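Local coordinates for McyG protein (Microcystis aeruginosa PCC 7806, PDB 4R0M), which probably activates phenylalanine-like substrates as adenylates and carries them on a peptidyl carrier domain during microcystin biosynthesis, at residues G461-Y466 and L521-V526; A204-M209 and G234-D239. All coordinates share one frame; numbering follows the deposited sequence.

How the contacts relate
Contact 1 and contact 2 share no element and do not touch: their centres are 35 Å apart, on opposite sides of the centre of the chain. Contact 1 joins two loops, 461-466 and 521-526, towards the C-terminal end of the modelled chain, and is the more solvent-facing, with an exposed arginine hydrogen-bonded to a tyrosine. Contact 2 packs two helices, 196-210 and 227-240, within the AMP-binding region. None of its touching residues is exposed, and its two buried ones, T206 and M236, meet by van der Waals contact alone. Polar groups thus bridge the two segments directly in contact 1, whereas those of contact 2 find their main partners just outside its segments.

Contact 1: residues G461-Y466 and L521-V526; sequences GVKVSY and LERNLV
R523 meets the Y466 ring at a slant: CG stands over one face, 4.2 Å above the plane and offset toward the rim of the ring, and CB approaches obliquely, 3.9 Å from Y466 CE1. Farther out, R523 CD meets the aliphatic chain of K463, at 3.7 Å from K463 CD, while the like charges stay apart, with K463 NZ 5.5 Å from R523 NE. A bend at chi3 (-56°) brings the guanidinium to the phenol oxygen, where NH1 donates to Y466 OH at 3.2 Å, noticeably bent at 141°. The phenol oxygen sits at the guanidinium edge, near its plane; the planes of ring and guanidinium are 86° apart, so the two groups do not stack in parallel. The chain then turns, L525 N bonding to E522 O, and V526 points back at the tyrosine: V526 CG2 lies 4.1 Å from Y466 CD1, and its CG1 is near Y466 O. An alanine in place of Y466 would probably leave R523 NH1 without this acceptor and open a gap between V526 and the arginine chain. Y466 ends a type II turn begun at K463, and its ring also makes a cation-pi contact with K528. The first loop links helix 449-457 to strand 468-474, with V464 against helix 275-282; the second runs from strand 517-520 toward helix 536-545, in what is, as in other ANL enzymes, the small C-terminal subdomain.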
ATOM      1  N   GLY A 461      19.123  18.440  -0.282  1.00 49.19           N
ATOM      2  CA  GLY A 461      18.853  18.547  -1.716  1.00 47.60           C
ATOM      3  C   GLY A 461      18.198  17.322  -2.330  1.00 46.70           C
ATOM      4  O   GLY A 461      17.795  17.348  -3.495  1.00 46.54           O
ATOM      5  N   VAL A 462      18.099  16.246  -1.550  1.00 45.82           N
ATOM      6  CA  VAL A 462      17.436  15.020  -1.997  1.00 44.98           C
ATOM      7  C   VAL A 462      16.049  14.935  -1.361  1.00 45.46           C
ATOM      8  O   VAL A 462      15.922  14.861  -0.134  1.00 46.46           O
ATOM      9  CB  VAL A 462      18.266  13.761  -1.655  1.00 44.33           C
ATOM     10  CG1 VAL A 462      17.525  12.491  -2.055  1.00 43.39           C
ATOM     11  CG2 VAL A 462      19.630  13.821  -2.331  1.00 43.47           C
ATOM     12  N   LYS A 463      15.013  14.958  -2.198  1.00 44.70           N
ATOM     13  CA  LYS A 463      13.636  14.926  -1.713  1.00 44.27           C
ATOM     14  C   LYS A 463      13.236  13.515  -1.293  1.00 42.89           C
ATOM     15  O   LYS A 463      13.302  12.577  -2.090  1.00 42.71           O
ATOM     16  CB  LYS A 463      12.667  15.484  -2.758  1.00 45.33           C
ATOM     17  CG  LYS A 463      11.375  16.023  -2.164  1.00 46.47           C
ATOM     18  CD  LYS A 463      10.489  16.652  -3.229  1.00 47.48           C
ATOM     19  CE  LYS A 463       9.166  17.133  -2.643  1.00 48.08           C
ATOM     20  NZ  LYS A 463       9.326  18.297  -1.725  1.00 47.77           N
ATOM     21  N   VAL A 464      12.830  13.383  -0.047  1.00 41.98           N
ATOM     22  CA  VAL A 464      12.462  12.108   0.531  1.00 40.48           C
ATOM     23  C   VAL A 464      11.247  11.470  -0.132  1.00 39.65           C
ATOM     24  O   VAL A 464      10.260  12.113  -0.372  1.00 39.69           O
ATOM     25  CB  VAL A 464      12.260  12.256   2.040  1.00 40.47           C
ATOM     26  CG1 VAL A 464      11.605  11.042   2.662  1.00 40.11           C
ATOM     27  CG2 VAL A 464      13.576  12.503   2.725  1.00 40.27           C
ATOM     28  N   SER A 465      11.351  10.173  -0.354  1.00 38.62           N
ATOM     29  CA  SER A 465      10.342   9.336  -0.973  1.00 38.13           C
ATOM     30  C   SER A 465      10.340   9.243  -2.498  1.00 38.09           C
ATOM     31  O   SER A 465       9.472   8.659  -3.064  1.00 37.22           O
ATOM     32  CB  SER A 465       8.965   9.748  -0.521  1.00 37.93           C
ATOM     33  OG  SER A 465       8.549  10.907  -1.157  1.00 38.73           O
ATOM     34  N   TYR A 466      11.346   9.806  -3.136  1.00 37.82           N
ATOM     35  CA  TYR A 466      11.525   9.726  -4.571  1.00 37.65           C
ATOM     36  C   TYR A 466      12.812   9.065  -4.999  1.00 38.15           C
ATOM     37  O   TYR A 466      13.271   9.294  -6.076  1.00 38.67           O
ATOM     38  CB  TYR A 466      11.475  11.103  -5.181  1.00 37.22           C
ATOM     39  CG  TYR A 466      10.208  11.834  -4.977  1.00 36.95           C
ATOM     40  CD1 TYR A 466       9.165  11.659  -5.817  1.00 36.76           C
ATOM     41  CD2 TYR A 466      10.064  12.707  -3.949  1.00 37.33           C
ATOM     42  CE1 TYR A 466       7.998  12.320  -5.638  1.00 37.13           C
ATOM     43  CE2 TYR A 466       8.900  13.376  -3.765  1.00 37.34           C
ATOM     44  CZ  TYR A 466       7.877  13.173  -4.627  1.00 37.29           C
ATOM     45  OH  TYR A 466       6.720  13.833  -4.469  1.00 37.91           O
ATOM     46  N   LEU A 521      15.293  13.354 -11.316  1.00 46.33           N
ATOM     47  CA  LEU A 521      14.000  13.161 -11.956  1.00 46.87           C
ATOM     48  C   LEU A 521      12.938  14.128 -11.459  1.00 47.34           C
ATOM     49  O   LEU A 521      12.907  14.487 -10.280  1.00 46.88           O
ATOM     50  CB  LEU A 521      13.516  11.721 -11.775  1.00 46.87           C
ATOM     51  CG  LEU A 521      13.865  10.736 -12.889  1.00 47.13           C
ATOM     52  CD1 LEU A 521      13.593   9.312 -12.434  1.00 46.95           C
ATOM     53  CD2 LEU A 521      13.085  11.055 -14.158  1.00 47.21           C
ATOM     54  N   GLU A 522      12.079  14.554 -12.381  1.00 48.22           N
ATOM     55  CA  GLU A 522      10.892  15.328 -12.035  1.00 49.19           C
ATOM     56  C   GLU A 522       9.949  14.444 -11.226  1.00 48.65           C
ATOM     57  O   GLU A 522       9.739  13.275 -11.562  1.00 46.94           O
ATOM     58  CB  GLU A 522      10.194  15.889 -13.287  1.00 50.12           C
ATOM     59  CG  GLU A 522      10.300  15.034 -14.546  1.00 50.61           C
ATOM     60  CD  GLU A 522      11.621  15.214 -15.285  1.00 51.35           C
ATOM     61  OE1 GLU A 522      12.353  14.210 -15.434  1.00 51.10           O
ATOM     62  OE2 GLU A 522      11.932  16.351 -15.711  1.00 50.30           O
ATOM     63  N   ARG A 523       9.402  15.016 -10.154  1.00 50.14           N
ATOM     64  CA  ARG A 523       8.571  14.288  -9.187  1.00 50.55           C
ATOM     65  C   ARG A 523       7.450  13.492  -9.848  1.00 49.26           C
ATOM     66  O   ARG A 523       7.153  12.373  -9.431  1.00 49.69           O
ATOM     67  CB  ARG A 523       7.983  15.247  -8.142  1.00 52.35           C
ATOM     68  CG  ARG A 523       9.005  16.140  -7.450  1.00 54.05           C
ATOM     69  CD  ARG A 523       8.397  16.965  -6.323  1.00 56.03           C
ATOM     70  NE  ARG A 523       7.274  17.797  -6.760  1.00 58.74           N
ATOM     71  CZ  ARG A 523       6.010  17.629  -6.371  1.00 59.66           C
ATOM     72  NH1 ARG A 523       5.687  16.661  -5.520  1.00 60.21           N
ATOM     73  NH2 ARG A 523       5.064  18.438  -6.828  1.00 60.48           N
ATOM     74  N   ASN A 524       6.856  14.071 -10.891  1.00 48.71           N
ATOM     75  CA  ASN A 524       5.726  13.472 -11.604  1.00 48.61           C
ATOM     76  C   ASN A 524       6.079  12.246 -12.446  1.00 47.05           C
ATOM     77  O   ASN A 524       5.186  11.534 -12.910  1.00 47.66           O
ATOM     78  CB  ASN A 524       5.036  14.523 -12.486  1.00 49.87           C
ATOM     79  CG  ASN A 524       4.349  15.616 -11.681  1.00 51.03           C
ATOM     80  OD1 ASN A 524       4.537  15.736 -10.467  1.00 51.81           O
ATOM     81  ND2 ASN A 524       3.546  16.428 -12.364  1.00 51.42           N
ATOM     82  N   LEU A 525       7.372  12.005 -12.644  1.00 45.09           N
ATOM     83  CA  LEU A 525       7.824  10.901 -13.492  1.00 43.37           C
ATOM     84  C   LEU A 525       8.409   9.715 -12.720  1.00 42.18           C
ATOM     85  O   LEU A 525       8.714   8.677 -13.316  1.00 41.44           O
ATOM     86  CB  LEU A 525       8.809  11.398 -14.562  1.00 44.54           C
ATOM     87  CG  LEU A 525       8.280  11.828 -15.944  1.00 45.08           C
ATOM     88  CD1 LEU A 525       7.667  10.655 -16.703  1.00 44.85           C
ATOM     89  CD2 LEU A 525       7.301  12.998 -15.869  1.00 44.83           C
ATOM     90  N   VAL A 526       8.559   9.865 -11.405  1.00 40.66           N
ATOM     91  CA  VAL A 526       8.993   8.756 -10.552  1.00 39.43           C
ATOM     92  C   VAL A 526       7.811   7.807 -10.336  1.00 38.24           C
ATOM     93  O   VAL A 526       6.832   8.181  -9.686  1.00 38.02           O
ATOM     94  CB  VAL A 526       9.551   9.245  -9.195  1.00 39.54           C
ATOM     95  CG1 VAL A 526      10.034   8.070  -8.356  1.00 39.06           C
ATOM     96  CG2 VAL A 526      10.682  10.241  -9.405  1.00 39.88           C
TER

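Contact 2: residues A204-M209 and G234-D239; sequences AGTVVM and GIMAVD
M236, a selenomethionine in this crystal, makes both apolar contacts between the helices. Its selenium lies 3.9 Å from T206 CG2, the two side chains crossing at about a right angle, and its CG is 4.2 Å from V207 CG2, where the chains pass at a slant. CG lies opposite the backbone N (chi1 -170°) and chi2 is also extended, which carries the selenium out toward the threonine; the bend comes only at the last torsion. T206 meets it with its methyl, so the hydroxyl is left for other partners. F212 touches both T206 and M236 from the segment that follows helix 196-210, adding an aromatic side to this small apolar cluster. The packing is modest, burying 149 Å² in all, and the axes of the short segments approach to 10.8 Å with a crossing angle of -63°. Helix 227-240 is the connection of a beta-alpha-beta crossover: it joins strand 217-220 to strand 243-246, parallel neighbours in the mixed sheet of the AMP-binding region. Helix 196-210 comes before the first of these strands, and the T206 side chain is about 8 Å from the bound phenylalanyl-adenylate. The polar side chains find their main partners just outside the segments: T206 OG1 bonds to M202 O, one turn back on its own helix, with a weak bond to W345 NE1 besides, and D239 OD2 bonds to T203 OG1 of the facing helix. D239 OD2 also comes within 4.4 Å of A204 N, too far for a hydrogen bond. Within the helices the backbone bonds include V208 N to A204 O and D239 N to I235 O, the latter 2.8 Å long.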
ATOM      1  N   ALA A 204     -10.258 -11.264  11.978  1.00 34.32           N
ATOM      2  CA  ALA A 204     -10.337 -12.025  13.221  1.00 34.27           C
ATOM      3  C   ALA A 204      -8.950 -12.292  13.803  1.00 34.15           C
ATOM      4  O   ALA A 204      -8.720 -12.048  14.989  1.00 34.37           O
ATOM      5  CB  ALA A 204     -11.099 -13.330  13.004  1.00 33.77           C
ATOM      6  N   GLY A 205      -8.033 -12.766  12.961  1.00 34.10           N
ATOM      7  CA  GLY A 205      -6.659 -13.056  13.378  1.00 33.95           C
ATOM      8  C   GLY A 205      -5.927 -11.844  13.930  1.00 33.91           C
ATOM      9  O   GLY A 205      -5.261 -11.932  14.960  1.00 34.16           O
ATOM     10  N   THR A 206      -6.064 -10.711  13.246  1.00 33.46           N
ATOM     11  CA  THR A 206      -5.429  -9.460  13.664  1.00 33.71           C
ATOM     12  C   THR A 206      -6.012  -8.946  14.987  1.00 33.80           C
ATOM     13  O   THR A 206      -5.272  -8.479  15.854  1.00 33.49           O
ATOM     14  CB  THR A 206      -5.534  -8.383  12.559  1.00 33.09           C
ATOM     15  OG1 THR A 206      -4.968  -8.892  11.346  1.00 32.61           O
ATOM     16  CG2 THR A 206      -4.794  -7.111  12.950  1.00 32.88           C
ATOM     17  N   VAL A 207      -7.331  -9.054  15.135  1.00 34.05           N
ATOM     18  CA  VAL A 207      -8.028  -8.584  16.335  1.00 33.80           C
ATOM     19  C   VAL A 207      -7.637  -9.403  17.569  1.00 34.32           C
ATOM     20  O   VAL A 207      -7.226  -8.835  18.584  1.00 34.33           O
ATOM     21  CB  VAL A 207      -9.564  -8.553  16.131  1.00 33.65           C
ATOM     22  CG1 VAL A 207     -10.300  -8.408  17.458  1.00 33.41           C
ATOM     23  CG2 VAL A 207      -9.948  -7.418  15.190  1.00 33.12           C
ATOM     24  N   VAL A 208      -7.741 -10.729  17.464  1.00 34.53           N
ATOM     25  CA  VAL A 208      -7.393 -11.636  18.563  1.00 35.28           C
ATOM     26  C   VAL A 208      -5.942 -11.447  19.019  1.00 35.49           C
ATOM     27  O   VAL A 208      -5.676 -11.325  20.220  1.00 36.03           O
ATOM     28  CB  VAL A 208      -7.656 -13.123  18.201  1.00 35.73           C
ATOM     29  CG1 VAL A 208      -7.203 -14.049  19.322  1.00 35.87           C
ATOM     30  CG2 VAL A 208      -9.133 -13.355  17.914  1.00 36.24           C
HETATM   31  N   MSE A 209      -5.018 -11.407  18.058  1.00 35.57           N
HETATM   32  CA  MSE A 209      -3.586 -11.296  18.347  1.00 35.46           C
HETATM   33  C   MSE A 209      -3.244  -9.984  19.002  1.00 35.61           C
HETATM   34  O   MSE A 209      -2.443  -9.947  19.940  1.00 36.07           O
HETATM   35  CB  MSE A 209      -2.782 -11.453  17.054  1.00 35.84           C
HETATM   36  CG  MSE A 209      -1.272 -11.389  17.286  1.00 35.67           C
HETATM   37 SE   MSE A 209      -0.323 -11.721  15.592  1.00 36.53          SE
HETATM   38  CE  MSE A 209       1.463 -11.150  16.192  1.00 35.45           C
ATOM     39  N   GLY A 234     -10.364  -0.310   7.182  1.00 28.22           N
ATOM     40  CA  GLY A 234     -11.717  -0.161   6.672  1.00 28.06           C
ATOM     41  C   GLY A 234     -12.616  -1.236   7.244  1.00 28.53           C
ATOM     42  O   GLY A 234     -13.310  -1.016   8.238  1.00 28.71           O
ATOM     43  N   ILE A 235     -12.576  -2.411   6.621  1.00 28.72           N
ATOM     44  CA  ILE A 235     -13.421  -3.544   6.999  1.00 28.83           C
ATOM     45  C   ILE A 235     -13.170  -4.033   8.431  1.00 29.46           C
ATOM     46  O   ILE A 235     -14.111  -4.440   9.118  1.00 30.11           O
ATOM     47  CB  ILE A 235     -13.281  -4.702   5.983  1.00 28.72           C
ATOM     48  CG1 ILE A 235     -13.853  -4.282   4.623  1.00 28.31           C
ATOM     49  CG2 ILE A 235     -13.966  -5.969   6.486  1.00 28.40           C
ATOM     50  CD1 ILE A 235     -13.306  -5.064   3.446  1.00 27.96           C
HETATM   51  N   MSE A 236     -11.916  -3.980   8.881  1.00 29.60           N
HETATM   52  CA  MSE A 236     -11.579  -4.328  10.266  1.00 30.08           C
HETATM   53  C   MSE A 236     -12.345  -3.463  11.231  1.00 31.01           C
HETATM   54  O   MSE A 236     -12.925  -3.969  12.196  1.00 31.69           O
HETATM   55  CB  MSE A 236     -10.077  -4.238  10.552  1.00 29.68           C
HETATM   56  CG  MSE A 236      -9.786  -4.859  11.921  1.00 29.13           C
HETATM   57 SE   MSE A 236      -7.873  -4.842  12.379  1.00 28.82          SE
HETATM   58  CE  MSE A 236      -7.752  -2.943  12.883  1.00 28.61           C
ATOM     59  N   ALA A 237     -12.363  -2.157  10.971  1.00 31.19           N
ATOM     60  CA  ALA A 237     -13.050  -1.206  11.836  1.00 31.35           C
ATOM     61  C   ALA A 237     -14.550  -1.482  11.898  1.00 31.54           C
ATOM     62  O   ALA A 237     -15.170  -1.334  12.952  1.00 31.54           O
ATOM     63  CB  ALA A 237     -12.783   0.217  11.379  1.00 31.23           C
ATOM     64  N   VAL A 238     -15.118  -1.889  10.765  1.00 31.71           N
ATOM     65  CA  VAL A 238     -16.525  -2.282  10.690  1.00 32.04           C
ATOM     66  C   VAL A 238     -16.755  -3.561  11.504  1.00 32.30           C
ATOM     67  O   VAL A 238     -17.713  -3.645  12.273  1.00 32.78           O
ATOM     68  CB  VAL A 238     -16.990  -2.467   9.228  1.00 31.85           C
ATOM     69  CG1 VAL A 238     -18.468  -2.826   9.169  1.00 32.17           C
ATOM     70  CG2 VAL A 238     -16.733  -1.203   8.422  1.00 31.56           C
ATOM     71  N   ASP A 239     -15.858  -4.533  11.341  1.00 32.45           N
ATOM     72  CA  ASP A 239     -15.896  -5.792  12.086  1.00 32.96           C
ATOM     73  C   ASP A 239     -15.850  -5.556  13.595  1.00 33.04           C
ATOM     74  O   ASP A 239     -16.553  -6.219  14.355  1.00 33.21           O
ATOM     75  CB  ASP A 239     -14.737  -6.698  11.652  1.00 33.43           C
ATOM     76  CG  ASP A 239     -14.931  -8.151  12.068  1.00 34.18           C
ATOM     77  OD1 ASP A 239     -16.090  -8.580  12.267  1.00 35.29           O
ATOM     78  OD2 ASP A 239     -13.918  -8.871  12.184  1.00 34.38           O
TER